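Local coordinates for Ctr9 protein (Myceliophthora thermophila, PDB 6AF0), which probably binds the RNA polymerase II complex and is built largely of tetratricopeptide-repeat helices, at residues A491-I503 / K527-Y541. Sequence-based numbering, arbitrary orientation.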
ATOM      1  N   ALA A 491      10.793   4.567  -8.885  1.00 90.46           N
ATOM      2  CA  ALA A 491      11.353   3.232  -8.872  1.00 92.98           C
ATOM      3  C   ALA A 491      12.843   3.300  -8.589  1.00 94.20           C
ATOM      4  O   ALA A 491      13.366   2.477  -7.844  1.00 98.64           O
ATOM      5  CB  ALA A 491      11.092   2.530 -10.189  1.00 89.22           C
ATOM      6  N   LEU A 492      13.512   4.287  -9.182  1.00 89.26           N
ATOM      7  CA  LEU A 492      14.952   4.484  -8.982  1.00 87.18           C
ATOM      8  C   LEU A 492      15.273   4.753  -7.501  1.00 85.73           C
ATOM      9  O   LEU A 492      16.122   4.079  -6.883  1.00 74.98           O
ATOM     10  CB  LEU A 492      15.436   5.630  -9.880  1.00 83.96           C
ATOM     11  CG  LEU A 492      16.859   6.150  -9.716  1.00 76.09           C
ATOM     12  CD1 LEU A 492      17.859   5.018  -9.748  1.00 72.73           C
ATOM     13  CD2 LEU A 492      17.152   7.180 -10.802  1.00 79.74           C
ATOM     14  N   GLN A 493      14.553   5.720  -6.937  1.00 86.12           N
ATOM     15  CA  GLN A 493      14.753   6.138  -5.552  1.00 87.90           C
ATOM     16  C   GLN A 493      14.597   4.931  -4.658  1.00 88.12           C
ATOM     17  O   GLN A 493      15.453   4.643  -3.830  1.00 92.69           O
ATOM     18  CB  GLN A 493      13.755   7.230  -5.162  1.00 96.34           C
ATOM     19  CG  GLN A 493      13.883   8.522  -5.988  1.00115.64           C
ATOM     20  CD  GLN A 493      14.604   9.672  -5.282  1.00124.20           C
ATOM     21  OE1 GLN A 493      14.485   9.847  -4.066  1.00128.85           O
ATOM     22  NE2 GLN A 493      15.331  10.486  -6.059  1.00124.49           N
ATOM     23  N   CYS A 494      13.505   4.205  -4.861  1.00 95.51           N
ATOM     24  CA  CYS A 494      13.261   2.953  -4.143  1.00 95.14           C
ATOM     25  C   CYS A 494      14.509   2.083  -4.146  1.00 94.98           C
ATOM     26  O   CYS A 494      14.979   1.672  -3.099  1.00106.32           O
ATOM     27  CB  CYS A 494      12.104   2.160  -4.772  1.00 96.83           C
ATOM     28  SG  CYS A 494      10.432   2.820  -4.526  1.00102.35           S
ATOM     29  N   LEU A 495      15.045   1.819  -5.333  1.00 97.18           N
ATOM     30  CA  LEU A 495      16.186   0.913  -5.483  1.00 87.82           C
ATOM     31  C   LEU A 495      17.434   1.498  -4.884  1.00 84.32           C
ATOM     32  O   LEU A 495      18.317   0.758  -4.481  1.00 87.85           O
ATOM     33  CB  LEU A 495      16.433   0.565  -6.955  1.00 87.15           C
ATOM     34  CG  LEU A 495      15.391  -0.313  -7.655  1.00 81.41           C
ATOM     35  CD1 LEU A 495      15.944  -0.849  -8.962  1.00 75.77           C
ATOM     36  CD2 LEU A 495      14.947  -1.473  -6.767  1.00 86.16           C
ATOM     37  N   GLN A 496      17.508   2.824  -4.833  1.00 84.84           N
ATOM     38  CA  GLN A 496      18.588   3.495  -4.113  1.00 86.43           C
ATOM     39  C   GLN A 496      18.561   3.241  -2.596  1.00 90.62           C
ATOM     40  O   GLN A 496      19.607   3.047  -1.974  1.00101.96           O
ATOM     41  CB  GLN A 496      18.565   4.982  -4.395  1.00 76.11           C
ATOM     42  CG  GLN A 496      18.890   5.329  -5.829  1.00 73.40           C
ATOM     43  CD  GLN A 496      18.580   6.777  -6.150  1.00 78.97           C
ATOM     44  OE1 GLN A 496      18.062   7.511  -5.315  1.00 90.09           O
ATOM     45  NE2 GLN A 496      18.894   7.199  -7.361  1.00 82.74           N
ATOM     46  N   GLN A 497      17.373   3.234  -2.012  1.00 91.72           N
ATOM     47  CA  GLN A 497      17.227   2.951  -0.580  1.00 99.58           C
ATOM     48  C   GLN A 497      17.366   1.454  -0.286  1.00100.60           C
ATOM     49  O   GLN A 497      17.685   1.054   0.837  1.00110.82           O
ATOM     50  CB  GLN A 497      15.881   3.436  -0.050  1.00108.68           C
ATOM     51  CG  GLN A 497      15.422   4.781  -0.601  1.00111.19           C
ATOM     52  CD  GLN A 497      14.039   5.154  -0.118  1.00109.04           C
ATOM     53  OE1 GLN A 497      13.553   4.624   0.883  1.00108.99           O
ATOM     54  NE2 GLN A 497      13.388   6.061  -0.836  1.00110.20           N
ATOM     55  N   VAL A 498      17.103   0.624  -1.286  1.00 94.34           N
ATOM     56  CA  VAL A 498      17.348  -0.808  -1.164  1.00 92.46           C
ATOM     57  C   VAL A 498      18.846  -1.035  -1.244  1.00 96.44           C
ATOM     58  O   VAL A 498      19.371  -1.945  -0.613  1.00 97.36           O
ATOM     59  CB  VAL A 498      16.655  -1.617  -2.272  1.00 95.35           C
ATOM     60  CG1 VAL A 498      16.989  -3.107  -2.163  1.00 91.61           C
ATOM     61  CG2 VAL A 498      15.151  -1.404  -2.219  1.00 94.49           C
ATOM     62  N   GLU A 499      19.526  -0.220  -2.051  1.00 98.64           N
ATOM     63  CA  GLU A 499      20.988  -0.232  -2.111  1.00 99.67           C
ATOM     64  C   GLU A 499      21.513   0.006  -0.690  1.00104.56           C
ATOM     65  O   GLU A 499      22.237  -0.830  -0.123  1.00 86.97           O
ATOM     66  CB  GLU A 499      21.482   0.838  -3.102  1.00 96.71           C
ATOM     67  CG  GLU A 499      22.990   1.072  -3.190  1.00 94.42           C
ATOM     68  CD  GLU A 499      23.358   2.267  -4.089  1.00 98.87           C
ATOM     69  OE1 GLU A 499      22.469   3.027  -4.548  1.00 84.77           O
ATOM     70  OE2 GLU A 499      24.564   2.462  -4.349  1.00108.79           O
ATOM     71  N   GLN A 500      21.081   1.122  -0.100  1.00107.31           N
ATOM     72  CA  GLN A 500      21.508   1.517   1.251  1.00108.82           C
ATOM     73  C   GLN A 500      21.229   0.468   2.325  1.00104.28           C
ATOM     74  O   GLN A 500      22.103   0.113   3.103  1.00109.37           O
ATOM     75  CB  GLN A 500      20.887   2.854   1.647  1.00107.60           C
ATOM     76  CG  GLN A 500      21.544   4.049   0.970  1.00111.98           C
ATOM     77  CD  GLN A 500      21.890   5.151   1.951  1.00114.93           C
ATOM     78  OE1 GLN A 500      21.363   6.260   1.862  1.00115.31           O
ATOM     79  NE2 GLN A 500      22.768   4.846   2.908  1.00113.23           N
ATOM     80  N   LEU A 501      20.019  -0.048   2.368  1.00101.26           N
ATOM     81  CA  LEU A 501      19.749  -1.128   3.310  1.00112.98           C
ATOM     82  C   LEU A 501      20.674  -2.337   3.103  1.00103.48           C
ATOM     83  O   LEU A 501      21.103  -2.953   4.065  1.00 97.58           O
ATOM     84  CB  LEU A 501      18.271  -1.547   3.264  1.00126.60           C
ATOM     85  CG  LEU A 501      17.373  -0.751   4.231  1.00129.84           C
ATOM     86  CD1 LEU A 501      17.247   0.719   3.833  1.00126.44           C
ATOM     87  CD2 LEU A 501      16.001  -1.402   4.343  1.00124.91           C
ATOM     88  N   GLU A 502      20.989  -2.656   1.852  1.00115.17           N
ATOM     89  CA  GLU A 502      21.854  -3.810   1.534  1.00112.28           C
ATOM     90  C   GLU A 502      23.301  -3.564   1.965  1.00112.27           C
ATOM     91  O   GLU A 502      23.956  -4.486   2.485  1.00 94.28           O
ATOM     92  CB  GLU A 502      21.806  -4.170   0.033  1.00106.50           C
ATOM     93  CG  GLU A 502      20.867  -5.317  -0.322  1.00105.84           C
ATOM     94  CD  GLU A 502      21.299  -6.642   0.280  1.00109.51           C
ATOM     95  OE1 GLU A 502      22.238  -7.273  -0.247  1.00103.39           O
ATOM     96  OE2 GLU A 502      20.686  -7.061   1.283  1.00118.35           O
ATOM     97  N   ILE A 503      23.782  -2.329   1.755  1.00105.70           N
ATOM     98  CA  ILE A 503      25.174  -1.968   2.079  1.00115.86           C
ATOM     99  C   ILE A 503      25.375  -1.854   3.597  1.00122.17           C
ATOM    100  O   ILE A 503      26.419  -2.255   4.132  1.00122.16           O
ATOM    101  CB  ILE A 503      25.690  -0.671   1.347  1.00117.88           C
ATOM    102  CG1 ILE A 503      25.000   0.617   1.819  1.00118.16           C
ATOM    103  CG2 ILE A 503      25.565  -0.780  -0.164  1.00117.83           C
ATOM    104  CD1 ILE A 503      25.844   1.448   2.761  1.00114.56           C
ATOM    105  N   LYS A 527      30.854  -1.046  -4.521  1.00117.39           N
ATOM    106  CA  LYS A 527      29.611  -1.703  -4.116  1.00117.31           C
ATOM    107  C   LYS A 527      29.358  -2.918  -4.939  1.00112.01           C
ATOM    108  O   LYS A 527      28.998  -2.823  -6.112  1.00115.51           O
ATOM    109  CB  LYS A 527      28.386  -0.779  -4.246  1.00120.71           C
ATOM    110  CG  LYS A 527      28.577   0.495  -5.057  1.00109.72           C
ATOM    111  CD  LYS A 527      28.521   0.336  -6.575  1.00 90.93           C
ATOM    112  CE  LYS A 527      28.589   1.716  -7.227  1.00 86.39           C
ATOM    113  NZ  LYS A 527      27.837   2.796  -6.498  1.00 80.52           N
ATOM    114  N   LEU A 528      29.539  -4.066  -4.320  1.00110.03           N
ATOM    115  CA  LEU A 528      29.195  -5.295  -4.960  1.00107.18           C
ATOM    116  C   LEU A 528      28.091  -5.907  -4.076  1.00114.07           C
ATOM    117  O   LEU A 528      28.360  -6.705  -3.166  1.00117.58           O
ATOM    118  CB  LEU A 528      30.450  -6.152  -5.142  1.00108.44           C
ATOM    119  CG  LEU A 528      31.728  -5.440  -5.630  1.00115.58           C
ATOM    120  CD1 LEU A 528      32.745  -6.448  -6.163  1.00110.42           C
ATOM    121  CD2 LEU A 528      31.473  -4.394  -6.703  1.00116.48           C
ATOM    122  N   LEU A 529      26.856  -5.449  -4.330  1.00103.28           N
ATOM    123  CA  LEU A 529      25.617  -6.010  -3.761  1.00 93.76           C
ATOM    124  C   LEU A 529      25.066  -6.988  -4.811  1.00 93.81           C
ATOM    125  O   LEU A 529      25.713  -7.208  -5.837  1.00 92.05           O
ATOM    126  CB  LEU A 529      24.603  -4.895  -3.508  1.00 91.32           C
ATOM    127  CG  LEU A 529      24.924  -3.726  -2.586  1.00 90.90           C
ATOM    128  CD1 LEU A 529      26.412  -3.637  -2.311  1.00100.42           C
ATOM    129  CD2 LEU A 529      24.425  -2.414  -3.188  1.00 87.54           C
ATOM    130  N   PRO A 530      23.871  -7.574  -4.587  1.00 92.78           N
ATOM    131  CA  PRO A 530      23.423  -8.503  -5.625  1.00 91.09           C
ATOM    132  C   PRO A 530      23.282  -7.825  -7.007  1.00 96.06           C
ATOM    133  O   PRO A 530      22.850  -6.657  -7.095  1.00 94.08           O
ATOM    134  CB  PRO A 530      22.076  -9.024  -5.103  1.00 93.46           C
ATOM    135  CG  PRO A 530      22.060  -8.725  -3.643  1.00 96.64           C
ATOM    136  CD  PRO A 530      22.938  -7.522  -3.447  1.00100.61           C
ATOM    137  N   PRO A 531      23.664  -8.546  -8.078  1.00 88.80           N
ATOM    138  CA  PRO A 531      23.728  -8.037  -9.456  1.00 86.32           C
ATOM    139  C   PRO A 531      22.427  -7.429 -10.003  1.00 86.32           C
ATOM    140  O   PRO A 531      22.453  -6.427 -10.717  1.00 80.21           O
ATOM    141  CB  PRO A 531      24.076  -9.288 -10.263  1.00 84.76           C
ATOM    142  CG  PRO A 531      24.791 -10.159  -9.310  1.00 86.17           C
ATOM    143  CD  PRO A 531      24.101  -9.949  -8.004  1.00 85.42           C
ATOM    144  N   GLN A 532      21.299  -8.048  -9.691  1.00 83.21           N
ATOM    145  CA  GLN A 532      20.050  -7.604 -10.256  1.00 81.33           C
ATOM    146  C   GLN A 532      19.753  -6.183  -9.795  1.00 76.68           C
ATOM    147  O   GLN A 532      19.425  -5.306 -10.600  1.00 78.39           O
ATOM    148  CB  GLN A 532      18.934  -8.559  -9.867  1.00 89.82           C
ATOM    149  CG  GLN A 532      19.128  -9.967 -10.426  1.00 89.08           C
ATOM    150  CD  GLN A 532      19.895 -10.871  -9.498  1.00 92.59           C
ATOM    151  OE1 GLN A 532      20.545 -10.406  -8.551  1.00107.50           O
ATOM    152  NE2 GLN A 532      19.819 -12.175  -9.750  1.00 89.76           N
ATOM    153  N   LEU A 533      19.902  -5.951  -8.502  1.00 68.84           N
ATOM    154  CA  LEU A 533      19.679  -4.625  -7.966  1.00 73.38           C
ATOM    155  C   LEU A 533      20.546  -3.580  -8.697  1.00 74.75           C
ATOM    156  O   LEU A 533      20.054  -2.566  -9.165  1.00 82.44           O
ATOM    157  CB  LEU A 533      19.969  -4.609  -6.463  1.00 73.36           C
ATOM    158  CG  LEU A 533      19.780  -3.260  -5.747  1.00 75.43           C
ATOM    159  CD1 LEU A 533      18.343  -2.780  -5.804  1.00 76.71           C
ATOM    160  CD2 LEU A 533      20.216  -3.331  -4.298  1.00 80.56           C
ATOM    161  N   LEU A 534      21.839  -3.847  -8.791  1.00 72.02           N
ATOM    162  CA  LEU A 534      22.786  -2.936  -9.436  1.00 72.60           C
ATOM    163  C   LEU A 534      22.455  -2.697 -10.893  1.00 73.28           C
ATOM    164  O   LEU A 534      22.522  -1.566 -11.376  1.00 77.01           O
ATOM    165  CB  LEU A 534      24.204  -3.497  -9.344  1.00 80.92           C
ATOM    166  CG  LEU A 534      24.733  -3.825  -7.941  1.00 85.02           C
ATOM    167  CD1 LEU A 534      26.073  -4.525  -8.058  1.00 89.52           C
ATOM    168  CD2 LEU A 534      24.845  -2.563  -7.094  1.00 85.67           C
ATOM    169  N   ASN A 535      22.092  -3.766 -11.596  1.00 75.77           N
ATOM    170  CA  ASN A 535      21.674  -3.660 -12.994  1.00 74.61           C
ATOM    171  C   ASN A 535      20.486  -2.731 -13.154  1.00 70.29           C
ATOM    172  O   ASN A 535      20.525  -1.787 -13.946  1.00 71.85           O
ATOM    173  CB  ASN A 535      21.315  -5.023 -13.572  1.00 77.59           C
ATOM    174  CG  ASN A 535      20.987  -4.959 -15.057  1.00 79.49           C
ATOM    175  OD1 ASN A 535      21.801  -5.331 -15.899  1.00 83.47           O
ATOM    176  ND2 ASN A 535      19.799  -4.478 -15.382  1.00 79.30           N
ATOM    177  N   ASN A 536      19.425  -2.993 -12.407  1.00 63.36           N
ATOM    178  CA  ASN A 536      18.234  -2.175 -12.566  1.00 66.55           C
ATOM    179  C   ASN A 536      18.556  -0.720 -12.288  1.00 66.96           C
ATOM    180  O   ASN A 536      18.202   0.165 -13.057  1.00 74.97           O
ATOM    181  CB  ASN A 536      17.093  -2.674 -11.688  1.00 67.70           C
ATOM    182  CG  ASN A 536      16.638  -4.080 -12.057  1.00 68.92           C
ATOM    183  OD1 ASN A 536      17.297  -4.781 -12.822  1.00 72.97           O
ATOM    184  ND2 ASN A 536      15.504  -4.501 -11.501  1.00 73.74           N
ATOM    185  N   ILE A 537      19.281  -0.475 -11.212  1.00 68.02           N
ATOM    186  CA  ILE A 537      19.648   0.881 -10.869  1.00 70.28           C
ATOM    187  C   ILE A 537      20.326   1.446 -12.093  1.00 71.43           C
ATOM    188  O   ILE A 537      19.985   2.536 -12.544  1.00 78.02           O
ATOM    189  CB  ILE A 537      20.576   0.953  -9.633  1.00 77.57           C
ATOM    190  CG1 ILE A 537      19.839   0.453  -8.387  1.00 75.33           C
ATOM    191  CG2 ILE A 537      21.040   2.382  -9.401  1.00 77.11           C
ATOM    192  CD1 ILE A 537      20.685   0.388  -7.148  1.00 72.98           C
ATOM    193  N   GLY A 538      21.259   0.673 -12.650  1.00 73.23           N
ATOM    194  CA  GLY A 538      21.963   1.053 -13.891  1.00 69.98           C
ATOM    195  C   GLY A 538      21.019   1.443 -15.002  1.00 63.69           C
ATOM    196  O   GLY A 538      21.225   2.455 -15.659  1.00 56.28           O
ATOM    197  N   CYS A 539      19.967   0.632 -15.155  1.00 69.10           N
ATOM    198  CA  CYS A 539      18.897   0.817 -16.142  1.00 69.46           C
ATOM    199  C   CYS A 539      18.125   2.101 -15.956  1.00 72.49           C
ATOM    200  O   CYS A 539      17.748   2.750 -16.951  1.00 78.26           O
ATOM    201  CB  CYS A 539      17.889  -0.334 -16.069  1.00 71.21           C
ATOM    202  SG  CYS A 539      18.525  -1.956 -16.575  1.00 69.39           S
ATOM    203  N   PHE A 540      17.866   2.459 -14.696  1.00 70.16           N
ATOM    204  CA  PHE A 540      17.091   3.677 -14.408  1.00 73.25           C
ATOM    205  C   PHE A 540      17.962   4.882 -14.615  1.00 64.93           C
ATOM    206  O   PHE A 540      17.514   5.909 -15.136  1.00 67.54           O
ATOM    207  CB  PHE A 540      16.457   3.663 -13.008  1.00 73.24           C
ATOM    208  CG  PHE A 540      15.268   2.759 -12.910  1.00 70.52           C
ATOM    209  CD1 PHE A 540      14.125   3.003 -13.668  1.00 76.14           C
ATOM    210  CD2 PHE A 540      15.301   1.643 -12.103  1.00 74.59           C
ATOM    211  CE1 PHE A 540      13.030   2.150 -13.601  1.00 81.29           C
ATOM    212  CE2 PHE A 540      14.214   0.786 -12.030  1.00 82.48           C
ATOM    213  CZ  PHE A 540      13.075   1.036 -12.776  1.00 81.97           C
ATOM    214  N   TYR A 541      19.217   4.734 -14.232  1.00 63.40           N
ATOM    215  CA  TYR A 541      20.198   5.760 -14.509  1.00 67.28           C
ATOM    216  C   TYR A 541      20.328   5.954 -16.012  1.00 65.97           C
ATOM    217  O   TYR A 541      20.455   7.065 -16.489  1.00 70.45           O
ATOM    218  CB  TYR A 541      21.547   5.391 -13.902  1.00 67.53           C
ATOM    219  CG  TYR A 541      21.752   5.838 -12.478  1.00 70.60           C
ATOM    220  CD1 TYR A 541      21.515   7.162 -12.095  1.00 71.24           C
ATOM    221  CD2 TYR A 541      22.225   4.942 -11.507  1.00 71.98           C
ATOM    222  CE1 TYR A 541      21.717   7.573 -10.785  1.00 69.88           C
ATOM    223  CE2 TYR A 541      22.447   5.351 -10.200  1.00 68.99           C
ATOM    224  CZ  TYR A 541      22.200   6.664  -9.850  1.00 71.49           C
ATOM    225  OH  TYR A 541      22.420   7.046  -8.550  1.00 86.02           O
TER
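Leu495 is the knob at the centre of this contact, set into a hole formed by Leu533, Asn536, Ile537 and Phe540. Its CD1 points at Asn536 CB, 3.5 Å away, and also meets the edge of the Phe540 ring, whereas the Leu495 and Leu533 side chains slide past each other in opposite directions, CD2 of the former 3.8 Å from CD1 of the latter. One face of that ring lies beneath the backbone around Ala491 and Leu492, and Ala491 CB rests on its far end, 3.6 Å from Phe540 CZ. With CG anti to the backbone N (chi1 172°), Leu492 carries CD1 to Phe540 CB and crosses Ile537 at about a right angle. Replacing Phe540 by an alanine is likely to open a gap under Ala491 and deprive Leu495 CD1 of one wall of its hole. Segments 491-503 and 531-541 run roughly antiparallel at 146°, their axes 9.6 Å apart at closest approach, as neighbouring helices do in the tetratricopeptide-like solenoid that this part of Ctr9 forms. Toward the start of helix 531-543, Leu533 spreads its methyls against Val498 and Glu499, and Leu529 CD2 meets Ile503 CG2 at 3.6 Å. The extended Glu499 passes Leu529 and ends in a long salt bridge, OE2 to Lys527 NZ at 3.9 Å. Behind the knob, Leu495 and Val498 also pack on helix 473-484; Asn536 OD1 is hydrogen-bonded to the backbone of another protein's chain, which also packs against Leu495.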